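Local structure of inositol-1,4,5-trisphosphate 5-phosphatase 1 (Schizosaccharomyces pombe, 1I9Z) at residues A[62-66]-A[109-114]. The protein removes the 5-phosphate from soluble and lipid inositol phosphates through its magnesium-dependent catalytic domain, the part described here, and helps control cellular phosphatidylinositol 4,5-bisphosphate levels. Numbering follows the deposited sequence.
Sequences FQEIV and QLVGTA. With CA (calcium ion), chain B.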
loop_
_atom_site.group_PDB
_atom_site.type_symbol
_atom_site.label_atom_id
_atom_site.label_comp_id
_atom_site.label_asym_id
_atom_site.label_seq_id
_atom_site.Cartn_x
_atom_site.Cartn_y
_atom_site.Cartn_z
ATOM N N PHE A 62 -0.764 8.665 -6.076
ATOM C CA PHE A 62 -0.010 9.694 -6.778
ATOM C C PHE A 62 0.528 10.721 -5.812
ATOM O O PHE A 62 -0.124 10.992 -4.743
ATOM C CB PHE A 62 -0.917 10.491 -7.786
ATOM C CG PHE A 62 -1.390 9.665 -8.930
ATOM C CD1 PHE A 62 -2.701 9.254 -9.000
ATOM C CD2 PHE A 62 -0.515 9.317 -9.957
ATOM C CE1 PHE A 62 -3.161 8.478 -10.135
ATOM C CE2 PHE A 62 -0.964 8.532 -11.098
ATOM C CZ PHE A 62 -2.286 8.132 -11.169
ATOM N N GLN A 63 1.734 11.239 -6.121
ATOM C CA GLN A 63 2.275 12.386 -5.398
ATOM C C GLN A 63 2.502 13.511 -6.422
ATOM O O GLN A 63 2.727 13.256 -7.625
ATOM C CB GLN A 63 3.549 12.084 -4.642
ATOM C CG GLN A 63 3.340 10.844 -3.668
ATOM C CD GLN A 63 3.486 9.541 -4.424
ATOM O OE1 GLN A 63 4.342 9.441 -5.315
ATOM N NE2 GLN A 63 2.703 8.525 -4.048
ATOM N N GLU A 64 2.477 14.743 -5.938
ATOM C CA GLU A 64 2.646 15.930 -6.792
ATOM C C GLU A 64 1.695 16.020 -7.989
ATOM O O GLU A 64 2.135 16.295 -9.137
ATOM C CB GLU A 64 4.106 16.121 -7.267
ATOM C CG GLU A 64 5.053 16.166 -6.059
ATOM C CD GLU A 64 6.404 16.719 -6.396
ATOM O OE1 GLU A 64 6.474 17.630 -7.263
ATOM O OE2 GLU A 64 7.383 16.345 -5.740
ATOM N N ILE A 65 0.413 15.808 -7.752
ATOM C CA ILE A 65 -0.582 15.976 -8.846
ATOM C C ILE A 65 -0.392 17.428 -9.338
ATOM O O ILE A 65 -0.555 17.758 -10.532
ATOM C CB ILE A 65 -2.013 15.699 -8.342
ATOM C CG1 ILE A 65 -2.185 14.174 -8.254
ATOM C CG2 ILE A 65 -3.111 16.380 -9.355
ATOM C CD1 ILE A 65 -3.477 13.730 -7.691
ATOM N N VAL A 66 0.015 18.284 -8.409
ATOM C CA VAL A 66 0.415 19.646 -8.743
ATOM C C VAL A 66 1.898 19.680 -8.293
ATOM O O VAL A 66 2.231 19.293 -7.168
ATOM C CB VAL A 66 -0.369 20.703 -7.975
ATOM C CG1 VAL A 66 0.182 22.105 -8.358
ATOM C CG2 VAL A 66 -1.827 20.609 -8.356
ATOM N N GLN A 109 -7.681 12.775 -1.198
ATOM C CA GLN A 109 -6.606 13.675 -1.603
ATOM C C GLN A 109 -6.156 14.582 -0.496
ATOM O O GLN A 109 -7.001 15.031 0.313
ATOM C CB GLN A 109 -7.104 14.478 -2.835
ATOM C CG GLN A 109 -6.148 15.559 -3.270
ATOM C CD GLN A 109 -6.529 16.102 -4.652
ATOM O OE1 GLN A 109 -7.711 16.098 -5.005
ATOM N NE2 GLN A 109 -5.523 16.569 -5.430
ATOM N N LEU A 110 -4.835 14.807 -0.416
ATOM C CA LEU A 110 -4.245 15.773 0.559
ATOM C C LEU A 110 -3.250 16.576 -0.262
ATOM O O LEU A 110 -2.150 16.110 -0.624
ATOM C CB LEU A 110 -3.545 15.090 1.748
ATOM C CG LEU A 110 -3.003 16.156 2.719
ATOM C CD1 LEU A 110 -4.143 16.919 3.367
ATOM C CD2 LEU A 110 -2.071 15.431 3.764
ATOM N N VAL A 111 -3.665 17.804 -0.608
ATOM C CA VAL A 111 -2.906 18.657 -1.480
ATOM C C VAL A 111 -2.555 17.883 -2.785
ATOM O O VAL A 111 -3.444 17.529 -3.508
ATOM C CB VAL A 111 -1.646 19.210 -0.878
ATOM C CG1 VAL A 111 -1.040 20.250 -1.858
ATOM C CG2 VAL A 111 -1.987 19.875 0.511
ATOM N N GLY A 112 -1.282 17.627 -3.084
ATOM C CA GLY A 112 -0.991 16.909 -4.312
ATOM C C GLY A 112 -0.883 15.376 -4.224
ATOM O O GLY A 112 -0.565 14.673 -5.217
ATOM N N THR A 113 -1.128 14.861 -3.045
ATOM C CA THR A 113 -1.094 13.423 -2.819
ATOM C C THR A 113 -2.495 12.861 -2.957
ATOM O O THR A 113 -3.422 13.445 -2.372
ATOM C CB THR A 113 -0.533 13.151 -1.384
ATOM O OG1 THR A 113 0.768 13.740 -1.300
ATOM C CG2 THR A 113 -0.501 11.644 -1.101
ATOM N N ALA A 114 -2.668 11.777 -3.746
ATOM C CA ALA A 114 -4.002 11.187 -3.864
ATOM C C ALA A 114 -3.953 9.659 -3.887
ATOM O O ALA A 114 -2.966 9.046 -4.329
ATOM C CB ALA A 114 -4.720 11.714 -5.144
HETATM CA CA CA B . 9.366 17.271 -7.540
HETATM O O HOH W 1 9.574 17.603 -5.335
HETATM O O HOH W 2 9.285 20.076 -7.486
HETATM O O HOH W 3 11.469 17.411 -8.197
HETATM O O HOH W 4 8.773 15.256 -8.394
#
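Two reciprocal main-chain bonds join Phe62 and Ala114 as an antiparallel hydrogen-bonded pair: Phe62 N donates to Ala114 O and Ala114 N to Phe62 O, both at 2.8 Å. Beyond this pair the chain leaves the strand through Glu64, whose backbone takes a left-handed helical conformation, yet the contact continues, because Ile65 N reaches Gly112 O at 2.9 Å. A CA-H...O contact from Thr113 CA to Phe62 O, 3.2 Å, lies between these bonds.

Gly112 belongs to the type II' turn Leu110–Thr113 that links strands 102-110 and 113-120. The turn is closed by Leu110 N to Thr113 O, 2.8 Å, and Thr113 N to Leu110 O, 2.9 Å, while Gln109 NE2 also bonds Val111 O at 3.0 Å and Gln109 OE1 binds Arg81. A side chain at Gly112 would point at 62-66 and crowd Glu64 CA, so the bare glycine permits the close approach. Outward, Ile65 turns back over the hairpin, its CD1 meeting Ala114 CB at 3.5 Å, and helix 78-94 covers this apolar patch through Lys80 and Arg81.

The CA-to-CB bond of Glu64 points away from 109-114; OE2 of Glu64 binds the calcium ion at 2.8 Å and accepts a hydrogen bond from Asn33. The example illustrates a general principle: in this DNase I-like fold, main-chain bonds on both sides of Glu64 probably help to hold the backbone that presents this metal ligand to the calcium ion, beside the bound inositol bisphosphate.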